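Local structure of SAP-like pentraxin (Limulus polyphemus, 3FLP) at residues 140-145 against 161-166; 38-43 against 48-53; 7-12 against 194-199; 99-104 against 179-184. The protein probably acts as a calcium-dependent lectin of the pentraxin family, binding two calcium ions in each subunit of a doubly stacked heptameric ring. All coordinates share one frame; numbering follows the deposited sequence.

Interaction 1 of 4, residues 140-145 against 161-166. With CA (calcium ion), chain O; CA (calcium ion), chain P.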
loop_
_atom_site.group_PDB
_atom_site.type_symbol
_atom_site.label_atom_id
_atom_site.label_comp_id
_atom_site.label_asym_id
_atom_site.label_seq_id
_atom_site.Cartn_x
_atom_site.Cartn_y
_atom_site.Cartn_z
ATOM N N VAL A 140 -37.247 -31.129 -6.012
ATOM C CA VAL A 140 -36.063 -31.786 -5.462
ATOM C C VAL A 140 -36.171 -32.112 -3.973
ATOM O O VAL A 140 -36.484 -31.244 -3.150
ATOM C CB VAL A 140 -34.784 -30.924 -5.652
ATOM C CG1 VAL A 140 -33.592 -31.595 -4.969
ATOM C CG2 VAL A 140 -34.493 -30.729 -7.132
ATOM N N VAL A 141 -35.910 -33.373 -3.639
ATOM C CA VAL A 141 -35.918 -33.828 -2.252
ATOM C C VAL A 141 -34.541 -34.414 -1.965
ATOM O O VAL A 141 -33.969 -35.103 -2.815
ATOM C CB VAL A 141 -36.976 -34.930 -1.996
ATOM C CG1 VAL A 141 -36.641 -35.677 -0.720
ATOM C CG2 VAL A 141 -38.363 -34.310 -1.864
ATOM N N ILE A 142 -34.007 -34.135 -0.780
ATOM C CA ILE A 142 -32.700 -34.651 -0.389
ATOM C C ILE A 142 -32.839 -35.644 0.764
ATOM O O ILE A 142 -33.533 -35.372 1.745
ATOM C CB ILE A 142 -31.755 -33.513 0.075
ATOM C CG1 ILE A 142 -31.622 -32.446 -1.018
ATOM C CG2 ILE A 142 -30.382 -34.081 0.417
ATOM C CD1 ILE A 142 -30.979 -32.928 -2.292
ATOM N N GLY A 143 -32.187 -36.796 0.637
ATOM C CA GLY A 143 -32.223 -37.780 1.706
ATOM C C GLY A 143 -33.272 -38.870 1.604
ATOM O O GLY A 143 -33.211 -39.858 2.344
ATOM N N GLN A 144 -34.240 -38.693 0.709
ATOM C CA GLN A 144 -35.291 -39.686 0.514
ATOM C C GLN A 144 -35.559 -39.820 -0.987
ATOM O O GLN A 144 -35.226 -38.928 -1.764
ATOM C CB GLN A 144 -36.594 -39.267 1.224
ATOM C CG GLN A 144 -36.523 -39.061 2.741
ATOM C CD GLN A 144 -36.218 -40.342 3.524
ATOM O OE1 GLN A 144 -36.493 -41.451 3.068
ATOM N NE2 GLN A 144 -35.668 -40.184 4.714
ATOM N N GLU A 145 -36.163 -40.938 -1.384
ATOM C CA GLU A 145 -36.492 -41.205 -2.780
ATOM C C GLU A 145 -37.995 -40.949 -2.949
ATOM O O GLU A 145 -38.804 -41.565 -2.259
ATOM C CB GLU A 145 -36.155 -42.671 -3.091
ATOM C CG GLU A 145 -35.843 -43.005 -4.555
ATOM C CD GLU A 145 -37.074 -43.057 -5.440
ATOM O OE1 GLU A 145 -38.023 -43.802 -5.108
ATOM O OE2 GLU A 145 -37.087 -42.356 -6.476
ATOM N N GLY A 161 -26.745 -39.702 7.043
ATOM C CA GLY A 161 -25.393 -39.193 7.127
ATOM C C GLY A 161 -25.440 -37.683 7.189
ATOM O O GLY A 161 -26.488 -37.103 7.475
ATOM N N GLU A 162 -24.310 -37.039 6.924
ATOM C CA GLU A 162 -24.252 -35.586 6.953
ATOM C C GLU A 162 -23.972 -35.071 5.545
ATOM O O GLU A 162 -23.225 -35.684 4.775
ATOM C CB GLU A 162 -23.174 -35.127 7.944
ATOM C CG GLU A 162 -23.434 -35.660 9.360
ATOM C CD GLU A 162 -22.334 -35.341 10.357
ATOM O OE1 GLU A 162 -21.284 -34.793 9.966
ATOM O OE2 GLU A 162 -22.515 -35.652 11.545
ATOM N N LEU A 163 -24.586 -33.944 5.206
ATOM C CA LEU A 163 -24.418 -33.368 3.881
ATOM C C LEU A 163 -24.212 -31.859 3.942
ATOM O O LEU A 163 -24.798 -31.174 4.779
ATOM C CB LEU A 163 -25.648 -33.705 3.029
ATOM C CG LEU A 163 -25.687 -33.262 1.569
ATOM C CD1 LEU A 163 -26.591 -34.209 0.776
ATOM C CD2 LEU A 163 -26.168 -31.822 1.476
ATOM N N SER A 164 -23.363 -31.348 3.059
ATOM C CA SER A 164 -23.124 -29.914 3.000
ATOM C C SER A 164 -22.578 -29.491 1.643
ATOM O O SER A 164 -22.183 -30.326 0.828
ATOM C CB SER A 164 -22.175 -29.467 4.111
ATOM O OG SER A 164 -20.833 -29.573 3.706
ATOM N N ASP A 165 -22.610 -28.185 1.396
ATOM C CA ASP A 165 -22.096 -27.598 0.162
ATOM C C ASP A 165 -22.707 -28.208 -1.110
ATOM O O ASP A 165 -21.989 -28.565 -2.045
ATOM C CB ASP A 165 -20.570 -27.744 0.139
ATOM C CG ASP A 165 -19.873 -26.610 -0.594
ATOM O OD1 ASP A 165 -20.549 -25.796 -1.262
ATOM O OD2 ASP A 165 -18.629 -26.545 -0.503
ATOM N N LEU A 166 -24.032 -28.324 -1.142
ATOM C CA LEU A 166 -24.725 -28.865 -2.312
ATOM C C LEU A 166 -24.768 -27.790 -3.395
ATOM O O LEU A 166 -25.318 -26.709 -3.186
ATOM C CB LEU A 166 -26.158 -29.278 -1.958
ATOM C CG LEU A 166 -27.088 -29.610 -3.134
ATOM C CD1 LEU A 166 -26.625 -30.908 -3.833
ATOM C CD2 LEU A 166 -28.518 -29.754 -2.614
HETATM CA CA CA O . -39.497 -43.197 -7.042
HETATM CA CA CA P . -39.474 -45.416 -3.815
HETATM O O HOH W 1 -39.726 -43.950 -1.975
HETATM O O HOH W 2 -38.971 -45.454 -7.421
HETATM O O HOH W 3 -38.620 -47.003 -5.344
#

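Interaction 2 of 4, residues 38-43 against 48-53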
loop_
_atom_site.group_PDB
_atom_site.type_symbol
_atom_site.label_atom_id
_atom_site.label_comp_id
_atom_site.label_asym_id
_atom_site.label_seq_id
_atom_site.Cartn_x
_atom_site.Cartn_y
_atom_site.Cartn_z
ATOM N N GLN A 38 -21.661 -32.259 -3.994
ATOM C CA GLN A 38 -21.879 -32.005 -2.571
ATOM C C GLN A 38 -20.893 -32.778 -1.705
ATOM O O GLN A 38 -20.248 -33.719 -2.162
ATOM C CB GLN A 38 -23.320 -32.350 -2.133
ATOM C CG GLN A 38 -23.577 -33.813 -1.815
ATOM C CD GLN A 38 -24.059 -34.595 -3.017
ATOM O OE1 GLN A 38 -25.229 -34.515 -3.394
ATOM N NE2 GLN A 38 -23.158 -35.348 -3.634
ATOM N N ARG A 39 -20.773 -32.363 -0.451
ATOM C CA ARG A 39 -19.888 -33.034 0.490
ATOM C C ARG A 39 -20.776 -33.933 1.350
ATOM O O ARG A 39 -21.808 -33.492 1.861
ATOM C CB ARG A 39 -19.149 -31.992 1.339
ATOM C CG ARG A 39 -18.184 -31.136 0.507
ATOM C CD ARG A 39 -17.739 -29.841 1.192
ATOM N NE ARG A 39 -17.135 -28.960 0.197
ATOM C CZ ARG A 39 -15.937 -29.160 -0.352
ATOM N NH1 ARG A 39 -15.195 -30.204 0.014
ATOM N NH2 ARG A 39 -15.502 -28.348 -1.311
ATOM N N ILE A 40 -20.390 -35.198 1.486
ATOM C CA ILE A 40 -21.173 -36.141 2.273
ATOM C C ILE A 40 -20.346 -36.998 3.224
ATOM O O ILE A 40 -19.180 -37.319 2.960
ATOM C CB ILE A 40 -21.991 -37.119 1.371
ATOM C CG1 ILE A 40 -21.052 -37.838 0.396
ATOM C CG2 ILE A 40 -23.087 -36.369 0.631
ATOM C CD1 ILE A 40 -21.725 -38.924 -0.431
ATOM N N LYS A 41 -20.979 -37.352 4.339
ATOM C CA LYS A 41 -20.391 -38.209 5.359
ATOM C C LYS A 41 -21.450 -39.294 5.533
ATOM O O LYS A 41 -22.437 -39.101 6.235
ATOM C CB LYS A 41 -20.197 -37.445 6.669
ATOM C CG LYS A 41 -19.726 -38.334 7.816
ATOM C CD LYS A 41 -19.789 -37.626 9.151
ATOM C CE LYS A 41 -18.844 -36.439 9.202
ATOM N NZ LYS A 41 -18.801 -35.855 10.576
ATOM N N PRO A 42 -21.264 -40.448 4.877
ATOM C CA PRO A 42 -22.235 -41.541 4.974
ATOM C C PRO A 42 -22.228 -42.303 6.296
ATOM O O PRO A 42 -21.170 -42.516 6.898
ATOM C CB PRO A 42 -21.864 -42.417 3.782
ATOM C CG PRO A 42 -20.368 -42.281 3.742
ATOM C CD PRO A 42 -20.141 -40.806 3.988
ATOM N N PHE A 43 -23.417 -42.708 6.742
ATOM C CA PHE A 43 -23.556 -43.462 7.987
ATOM C C PHE A 43 -23.752 -44.960 7.745
ATOM O O PHE A 43 -23.652 -45.751 8.680
ATOM C CB PHE A 43 -24.731 -42.941 8.820
ATOM C CG PHE A 43 -24.475 -41.614 9.494
ATOM C CD1 PHE A 43 -23.179 -41.107 9.618
ATOM C CD2 PHE A 43 -25.528 -40.891 10.049
ATOM C CE1 PHE A 43 -22.943 -39.900 10.286
ATOM C CE2 PHE A 43 -25.300 -39.686 10.719
ATOM C CZ PHE A 43 -24.005 -39.191 10.837
ATOM N N GLY A 48 -28.486 -45.838 -0.706
ATOM C CA GLY A 48 -29.307 -44.743 -0.232
ATOM C C GLY A 48 -29.385 -43.710 -1.339
ATOM O O GLY A 48 -28.417 -43.525 -2.074
ATOM N N TYR A 49 -30.529 -43.050 -1.481
ATOM C CA TYR A 49 -30.684 -42.027 -2.514
ATOM C C TYR A 49 -30.492 -40.652 -1.901
ATOM O O TYR A 49 -31.145 -40.300 -0.917
ATOM C CB TYR A 49 -32.060 -42.139 -3.179
ATOM C CG TYR A 49 -32.180 -43.410 -3.974
ATOM C CD1 TYR A 49 -32.397 -44.631 -3.340
ATOM C CD2 TYR A 49 -31.969 -43.407 -5.354
ATOM C CE1 TYR A 49 -32.392 -45.825 -4.056
ATOM C CE2 TYR A 49 -31.960 -44.593 -6.083
ATOM C CZ TYR A 49 -32.170 -45.797 -5.426
ATOM O OH TYR A 49 -32.144 -46.970 -6.138
ATOM N N ILE A 50 -29.589 -39.878 -2.494
ATOM C CA ILE A 50 -29.259 -38.550 -1.992
ATOM C C ILE A 50 -30.077 -37.425 -2.612
ATOM O O ILE A 50 -30.776 -36.695 -1.911
ATOM C CB ILE A 50 -27.754 -38.265 -2.215
ATOM C CG1 ILE A 50 -26.930 -39.344 -1.508
ATOM C CG2 ILE A 50 -27.385 -36.885 -1.685
ATOM C CD1 ILE A 50 -25.454 -39.288 -1.810
ATOM N N PHE A 51 -29.972 -37.288 -3.928
ATOM C CA PHE A 51 -30.676 -36.249 -4.678
ATOM C C PHE A 51 -31.791 -36.887 -5.512
ATOM O O PHE A 51 -31.534 -37.705 -6.389
ATOM C CB PHE A 51 -29.654 -35.520 -5.567
ATOM C CG PHE A 51 -30.210 -34.359 -6.348
ATOM C CD1 PHE A 51 -30.899 -34.565 -7.543
ATOM C CD2 PHE A 51 -29.993 -33.053 -5.919
ATOM C CE1 PHE A 51 -31.356 -33.488 -8.297
ATOM C CE2 PHE A 51 -30.447 -31.965 -6.670
ATOM C CZ PHE A 51 -31.128 -32.182 -7.859
ATOM N N SER A 52 -33.028 -36.504 -5.224
ATOM C CA SER A 52 -34.200 -37.038 -5.919
ATOM C C SER A 52 -35.026 -35.928 -6.565
ATOM O O SER A 52 -35.467 -35.000 -5.888
ATOM C CB SER A 52 -35.069 -37.821 -4.919
ATOM O OG SER A 52 -36.358 -38.107 -5.437
ATOM N N CYS A 53 -35.231 -36.030 -7.877
ATOM C CA CYS A 53 -36.011 -35.045 -8.618
ATOM C C CYS A 53 -37.227 -35.709 -9.260
ATOM O O CYS A 53 -37.098 -36.698 -9.978
ATOM C CB CYS A 53 -35.158 -34.392 -9.703
ATOM S SG CYS A 53 -36.060 -33.145 -10.648
#

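Interaction 3 of 4, residues 7-12 against 194-199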
loop_
_atom_site.group_PDB
_atom_site.type_symbol
_atom_site.label_atom_id
_atom_site.label_comp_id
_atom_site.label_asym_id
_atom_site.label_seq_id
_atom_site.Cartn_x
_atom_site.Cartn_y
_atom_site.Cartn_z
ATOM N N VAL A 7 -22.278 -24.927 6.149
ATOM C CA VAL A 7 -23.423 -25.339 6.966
ATOM C C VAL A 7 -23.712 -26.774 6.542
ATOM O O VAL A 7 -23.584 -27.113 5.365
ATOM C CB VAL A 7 -24.673 -24.457 6.689
ATOM C CG1 VAL A 7 -25.942 -25.119 7.252
ATOM C CG2 VAL A 7 -24.481 -23.088 7.318
ATOM N N LYS A 8 -24.079 -27.627 7.489
ATOM C CA LYS A 8 -24.366 -29.006 7.142
ATOM C C LYS A 8 -25.714 -29.447 7.706
ATOM O O LYS A 8 -26.247 -28.847 8.643
ATOM C CB LYS A 8 -23.257 -29.934 7.666
ATOM C CG LYS A 8 -23.356 -30.238 9.154
ATOM C CD LYS A 8 -22.284 -31.222 9.613
ATOM C CE LYS A 8 -22.350 -31.416 11.126
ATOM N NZ LYS A 8 -21.299 -32.352 11.608
ATOM N N ILE A 9 -26.259 -30.501 7.116
ATOM C CA ILE A 9 -27.528 -31.058 7.557
ATOM C C ILE A 9 -27.267 -32.524 7.867
ATOM O O ILE A 9 -26.655 -33.233 7.064
ATOM C CB ILE A 9 -28.609 -30.990 6.444
ATOM C CG1 ILE A 9 -28.908 -29.531 6.073
ATOM C CG2 ILE A 9 -29.869 -31.711 6.907
ATOM C CD1 ILE A 9 -29.578 -28.740 7.163
ATOM N N SER A 10 -27.711 -32.969 9.035
ATOM C CA SER A 10 -27.552 -34.362 9.426
ATOM C C SER A 10 -28.885 -35.080 9.261
ATOM O O SER A 10 -29.918 -34.600 9.730
ATOM C CB SER A 10 -27.097 -34.469 10.888
ATOM O OG SER A 10 -25.836 -33.854 11.079
ATOM N N PHE A 11 -28.849 -36.216 8.571
ATOM C CA PHE A 11 -30.027 -37.051 8.348
ATOM C C PHE A 11 -29.760 -38.227 9.284
ATOM O O PHE A 11 -29.104 -39.193 8.909
ATOM C CB PHE A 11 -30.066 -37.492 6.880
ATOM C CG PHE A 11 -30.260 -36.349 5.913
ATOM C CD1 PHE A 11 -31.537 -35.900 5.592
ATOM C CD2 PHE A 11 -29.163 -35.692 5.365
ATOM C CE1 PHE A 11 -31.719 -34.808 4.740
ATOM C CE2 PHE A 11 -29.333 -34.600 4.515
ATOM C CZ PHE A 11 -30.616 -34.156 4.202
ATOM N N PRO A 12 -30.269 -38.143 10.526
ATOM C CA PRO A 12 -30.153 -39.101 11.635
ATOM C C PRO A 12 -30.346 -40.580 11.346
ATOM O O PRO A 12 -29.524 -41.413 11.738
ATOM C CB PRO A 12 -31.180 -38.589 12.645
ATOM C CG PRO A 12 -31.273 -37.124 12.334
ATOM C CD PRO A 12 -31.300 -37.137 10.838
ATOM N N ILE A 194 -29.008 -24.663 -8.110
ATOM C CA ILE A 194 -29.133 -24.711 -6.658
ATOM C C ILE A 194 -27.793 -24.323 -6.047
ATOM O O ILE A 194 -26.760 -24.898 -6.385
ATOM C CB ILE A 194 -29.497 -26.126 -6.129
ATOM C CG1 ILE A 194 -30.953 -26.460 -6.458
ATOM C CG2 ILE A 194 -29.293 -26.189 -4.615
ATOM C CD1 ILE A 194 -31.382 -27.834 -5.957
ATOM N N SER A 195 -27.818 -23.327 -5.169
ATOM C CA SER A 195 -26.621 -22.884 -4.475
ATOM C C SER A 195 -26.915 -23.114 -2.996
ATOM O O SER A 195 -27.872 -22.563 -2.461
ATOM C CB SER A 195 -26.350 -21.400 -4.741
ATOM O OG SER A 195 -25.224 -20.960 -3.995
ATOM N N TRP A 196 -26.099 -23.944 -2.350
ATOM C CA TRP A 196 -26.290 -24.284 -0.949
ATOM C C TRP A 196 -26.588 -23.091 -0.041
ATOM O O TRP A 196 -25.829 -22.127 0.007
ATOM C CB TRP A 196 -25.061 -25.025 -0.423
ATOM C CG TRP A 196 -25.268 -25.666 0.928
ATOM C CD1 TRP A 196 -24.441 -25.582 2.013
ATOM C CD2 TRP A 196 -26.322 -26.565 1.298
ATOM N NE1 TRP A 196 -24.908 -26.381 3.031
ATOM C CE2 TRP A 196 -26.059 -26.997 2.619
ATOM C CE3 TRP A 196 -27.458 -27.052 0.640
ATOM C CZ2 TRP A 196 -26.891 -27.896 3.291
ATOM C CZ3 TRP A 196 -28.286 -27.943 1.309
ATOM C CH2 TRP A 196 -27.996 -28.358 2.621
ATOM N N MET A 197 -27.705 -23.180 0.674
ATOM C CA MET A 197 -28.142 -22.148 1.601
ATOM C C MET A 197 -28.566 -20.826 0.943
ATOM O O MET A 197 -28.804 -19.836 1.640
ATOM C CB MET A 197 -27.051 -21.891 2.650
ATOM C CG MET A 197 -26.649 -23.129 3.460
ATOM S SD MET A 197 -28.045 -23.983 4.259
ATOM C CE MET A 197 -28.473 -22.814 5.609
ATOM N N GLU A 198 -28.648 -20.798 -0.383
ATOM C CA GLU A 198 -29.095 -19.594 -1.083
ATOM C C GLU A 198 -30.430 -19.884 -1.774
ATOM O O GLU A 198 -31.072 -18.986 -2.309
ATOM C CB GLU A 198 -28.062 -19.117 -2.116
ATOM C CG GLU A 198 -26.718 -18.700 -1.508
ATOM C CD GLU A 198 -25.834 -17.915 -2.475
ATOM O OE1 GLU A 198 -25.758 -18.285 -3.668
ATOM O OE2 GLU A 198 -25.203 -16.930 -2.038
ATOM N N ASP A 199 -30.828 -21.153 -1.767
ATOM C CA ASP A 199 -32.093 -21.581 -2.346
ATOM C C ASP A 199 -32.873 -22.261 -1.222
ATOM O O ASP A 199 -32.454 -23.281 -0.678
ATOM C CB ASP A 199 -31.841 -22.537 -3.519
ATOM C CG ASP A 199 -31.347 -21.804 -4.769
ATOM O OD1 ASP A 199 -32.138 -21.030 -5.351
ATOM O OD2 ASP A 199 -30.173 -21.990 -5.160
#

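Interaction 4 of 4, residues 99-104 against 179-184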
loop_
_atom_site.group_PDB
_atom_site.type_symbol
_atom_site.label_atom_id
_atom_site.label_comp_id
_atom_site.label_asym_id
_atom_site.label_seq_id
_atom_site.Cartn_x
_atom_site.Cartn_y
_atom_site.Cartn_z
ATOM N N TRP A 99 -15.698 -37.657 5.704
ATOM C CA TRP A 99 -16.175 -36.787 4.633
ATOM C C TRP A 99 -15.571 -37.117 3.275
ATOM O O TRP A 99 -14.405 -37.492 3.176
ATOM C CB TRP A 99 -15.854 -35.324 4.941
ATOM C CG TRP A 99 -16.679 -34.684 6.013
ATOM C CD1 TRP A 99 -16.289 -34.399 7.302
ATOM C CD2 TRP A 99 -18.017 -34.179 5.878
ATOM N NE1 TRP A 99 -17.300 -33.740 7.963
ATOM C CE2 TRP A 99 -18.370 -33.593 7.116
ATOM C CE3 TRP A 99 -18.951 -34.166 4.828
ATOM C CZ2 TRP A 99 -19.620 -32.995 7.332
ATOM C CZ3 TRP A 99 -20.193 -33.573 5.042
ATOM C CH2 TRP A 99 -20.513 -32.994 6.286
ATOM N N TYR A 100 -16.377 -36.958 2.230
ATOM C CA TYR A 100 -15.941 -37.193 0.855
ATOM C C TYR A 100 -16.681 -36.203 -0.030
ATOM O O TYR A 100 -17.802 -35.804 0.283
ATOM C CB TYR A 100 -16.282 -38.619 0.394
ATOM C CG TYR A 100 -15.670 -39.700 1.250
ATOM C CD1 TYR A 100 -16.347 -40.202 2.361
ATOM C CD2 TYR A 100 -14.384 -40.171 0.992
ATOM C CE1 TYR A 100 -15.760 -41.139 3.196
ATOM C CE2 TYR A 100 -13.775 -41.115 1.830
ATOM C CZ TYR A 100 -14.468 -41.591 2.930
ATOM O OH TYR A 100 -13.867 -42.502 3.781
ATOM N N HIS A 101 -16.052 -35.773 -1.116
ATOM C CA HIS A 101 -16.742 -34.882 -2.026
ATOM C C HIS A 101 -17.190 -35.769 -3.170
ATOM O O HIS A 101 -16.398 -36.518 -3.739
ATOM C CB HIS A 101 -15.844 -33.757 -2.553
ATOM C CG HIS A 101 -16.590 -32.741 -3.365
ATOM N ND1 HIS A 101 -16.897 -32.929 -4.697
ATOM C CD2 HIS A 101 -17.165 -31.566 -3.011
ATOM C CE1 HIS A 101 -17.628 -31.915 -5.126
ATOM N NE2 HIS A 101 -17.806 -31.074 -4.123
ATOM N N VAL A 102 -18.470 -35.700 -3.491
ATOM C CA VAL A 102 -19.019 -36.517 -4.558
ATOM C C VAL A 102 -19.740 -35.642 -5.565
ATOM O O VAL A 102 -20.391 -34.658 -5.204
ATOM C CB VAL A 102 -19.999 -37.586 -3.982
ATOM C CG1 VAL A 102 -20.847 -38.187 -5.091
ATOM C CG2 VAL A 102 -19.206 -38.685 -3.283
ATOM N N CYS A 103 -19.607 -35.992 -6.835
ATOM C CA CYS A 103 -20.263 -35.235 -7.870
ATOM C C CYS A 103 -20.751 -36.147 -8.997
ATOM O O CYS A 103 -20.057 -37.076 -9.400
ATOM C CB CYS A 103 -19.313 -34.163 -8.420
ATOM S SG CYS A 103 -20.230 -32.836 -9.252
ATOM N N HIS A 104 -21.966 -35.884 -9.472
ATOM C CA HIS A 104 -22.566 -36.634 -10.569
ATOM C C HIS A 104 -22.718 -35.678 -11.743
ATOM O O HIS A 104 -23.324 -34.615 -11.606
ATOM C CB HIS A 104 -23.957 -37.161 -10.198
ATOM C CG HIS A 104 -23.943 -38.317 -9.248
ATOM N ND1 HIS A 104 -23.525 -38.203 -7.938
ATOM C CD2 HIS A 104 -24.338 -39.603 -9.407
ATOM C CE1 HIS A 104 -23.670 -39.367 -7.329
ATOM N NE2 HIS A 104 -24.162 -40.232 -8.198
ATOM N N SER A 179 -12.765 -30.720 -10.331
ATOM C CA SER A 179 -11.660 -30.683 -9.381
ATOM C C SER A 179 -11.599 -29.316 -8.702
ATOM O O SER A 179 -11.218 -29.223 -7.535
ATOM C CB SER A 179 -10.322 -30.997 -10.066
ATOM O OG SER A 179 -9.847 -29.906 -10.827
ATOM N N THR A 180 -11.987 -28.254 -9.410
ATOM C CA THR A 180 -11.964 -26.923 -8.794
ATOM C C THR A 180 -13.145 -26.770 -7.840
ATOM O O THR A 180 -13.116 -25.934 -6.940
ATOM C CB THR A 180 -12.006 -25.766 -9.839
ATOM O OG1 THR A 180 -13.286 -25.727 -10.487
ATOM C CG2 THR A 180 -10.922 -25.956 -10.887
ATOM N N VAL A 181 -14.185 -27.577 -8.037
ATOM C CA VAL A 181 -15.353 -27.536 -7.161
ATOM C C VAL A 181 -15.034 -28.253 -5.839
ATOM O O VAL A 181 -15.356 -27.757 -4.756
ATOM C CB VAL A 181 -16.583 -28.234 -7.817
ATOM C CG1 VAL A 181 -17.724 -28.343 -6.813
ATOM C CG2 VAL A 181 -17.045 -27.461 -9.044
ATOM N N ALA A 182 -14.386 -29.412 -5.931
ATOM C CA ALA A 182 -14.065 -30.208 -4.744
ATOM C C ALA A 182 -13.024 -29.605 -3.795
ATOM O O ALA A 182 -13.137 -29.759 -2.581
ATOM C CB ALA A 182 -13.626 -31.614 -5.159
ATOM N N SER A 183 -12.017 -28.929 -4.339
ATOM C CA SER A 183 -10.966 -28.340 -3.508
ATOM C C SER A 183 -11.517 -27.564 -2.329
ATOM O O SER A 183 -12.292 -26.622 -2.497
ATOM C CB SER A 183 -10.057 -27.427 -4.325
ATOM O OG SER A 183 -9.272 -28.189 -5.225
ATOM N N CYS A 184 -11.101 -27.969 -1.134
ATOM C CA CYS A 184 -11.547 -27.326 0.093
ATOM C C CYS A 184 -11.102 -25.868 0.193
ATOM O O CYS A 184 -11.858 -25.018 0.663
ATOM C CB CYS A 184 -11.036 -28.095 1.308
ATOM S SG CYS A 184 -12.188 -29.298 2.053
#

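Interaction 1 of 4, residues 140-145 against 161-166
Facing sheets of the pentraxin beta-sandwich meet where Ile142, at the end of strand 139-142, packs against Leu163 and Leu166 of strand 161-169. The two branches of the isoleucine divide the work. The methyl Ile142 CG2, placed anti to the backbone N by a chi1 of -56°, lies 3.8 Å from Leu163 CD1, and the two side chains cross at about a right angle. The other branch ends in Ile142 CD1, which meets Leu166 CD2 tip to tip at 4.0 Å. Both leucines face inward although three residues apart, consistent with the left-handed backbone angles of Asp165 between them. No hydrogen bond crosses; the buried contact is purely apolar, and Phe11, Phe24 and Phe51 extend it. Beyond Ile142 the strand turns out through Gly143, with positive phi, and brings Glu145 to the metals. There the carboxylate chelates one calcium through Glu145 OE1 at 2.5 Å and Glu145 OE2 at 2.6 Å, while OE1 also reaches the second calcium at 2.5 Å. A water on that second ion donates to Glu145 O. Asp147 likewise binds both ions, Asp59, Asn60 and Gln146 complete the protein ligands of the first, and Glu154 and Glu157 those of the second: the paired-calcium site characteristic of pentraxins.

Interaction 2 of 4, residues 38-43 against 48-53
The flat group here is the carboxamide of Gln38, and one of its faces is met by Ile50: the methyl Ile50 CG2 sits above the amide plane at the oxygen end, 3.6 Å from Gln38 OE1. The bend of the Gln38 chain at chi2 (-91°) lays the amide obliquely against Ile50, with the methyl above its plane and just beyond the oxygen. Two residues along, Ile40 supplies the apolar half of the contact, Ile40 CD1 standing 4.0 Å from Ile50 CD1. Here CG1 of Ile40 lies between its backbone N and carbonyl carbon (chi1 55°), and the extended remainder carries CD1 across to the opposite sheet. Ile50 thus meets the two partners with separate methyls, CG2 for Gln38 and CD1 for Ile40, and no hydrogen bond links the segments. The backbone evidence agrees with this side-chain-only contact: the closest CA pair, Ile40 and Ile50, is 9.5 Å apart. Ile50 has helix-like backbone angles within its strand, and both it and Phe51 direct their CB atoms toward 38-43, consistent with a local bulge. All three touching residues are buried. Around them, Leu163 and Leu166 of strand 161-169, Val102 of strand 100-107, and Thr64 and Met66 of strand 60-68 continue the interior between the two sheets.

Interaction 3 of 4, residues 7-12 against 194-199
Val7 and Ile9 on the first strand receive Trp196 and Met197, and one polar link joins them, a hydrogen bond from the indole: Trp196 NE1 donates to Val7 O at 2.8 Å with an N-H...O angle of 165°. The oxygen lies close to the ring plane, whereas the donor stands 42° out of the carbonyl plane, so the bond is straight at the nitrogen but tilted at the acceptor. Farther along the same indole, Ile9 CG1 comes to the edge at 3.8 Å from Trp196 CH2. Met197 lies between Trp196 and Val7. Its chain, bent at chi2 and chi3, folds back so that SD lies over one face of the Trp196 ring, toward its rim, and Met197 CE reaches Val7 CG1 at 3.8 Å. All four of these residues are buried, and the ring of Phe201 meets the indole with the two planes nearly parallel. The outer side is different: Glu198 and Asp199 are partly exposed and make no contact with 7-12, serving their own turn instead. Glu198 N binds Ser195 O at 2.8 Å, Ser195 OG binds Glu198 OE1, and Asp199 OD2 accepts from Ser195 N at 2.7 Å. Val2 of a neighbouring subunit packs on Glu198. With Trp196 and Met197 at its corners, this is a type II beta turn, following the short strand 194-195, which pairs with 161-169 in the pentraxin sandwich.

Interaction 4 of 4, residues 99-104 against 179-184
His101 offers a ring face to Ala182, the contact by which helix 175-182 lies against one sheet of the pentraxin sandwich. The evidence for a CH-pi interaction is direct: Ala182 CA stands 3.7 Å from the centroid of the His101 ring and only 5° from the ring normal. On the same face Ala182 CB is displaced toward one side of the ring, 3.6 Å from His101 ND1. Val181 adds its CG1 methyl obliquely, 3.8 Å from His101 NE2, with the two side chains crossing at about a right angle. A chi1 of -173° swings the imidazole anti to the strand nitrogen and out to the helix, whose small alanine lets the backbone come close; the CA atoms of His101 and Ala182 are 6.0 Å apart. In the next shell, Asn118 OD1 accepts from His101 N, and Arg39 packs beside the histidine. Two disulfides flank the contact, Cys103 with Cys37 on the sheet and Cys184 with Cys215 just past the helix, while Leu217 of a neighbouring subunit touches Val181. Helical backbone angles end at Ala182, and its carbonyl oxygen is taken by a side chain from the sheet: Arg39 NH2 donates to Ala182 O.

From the N terminus, strand 7-11 opens interaction 3, whose loop closes only at 194-199 and encloses the other three. Within it, interaction 2 closes first, a short link between successive strands on opposite sheets. Interaction 4 opens afterwards at 99-104 and closes at 179-184, with interaction 1 nested inside it; no two loops cross. Interactions 1 and 2 share the interior between the sheets, their centres 5 Å apart, and strand 161-169 runs beside both 33-42 and 7-11, with a probable hydrogen bond from Ile9 N to Leu163 O at 2.8 Å. Interaction 3 joins the chain's early and late strands, and interaction 4 adds the helix to the outside of the same sheet.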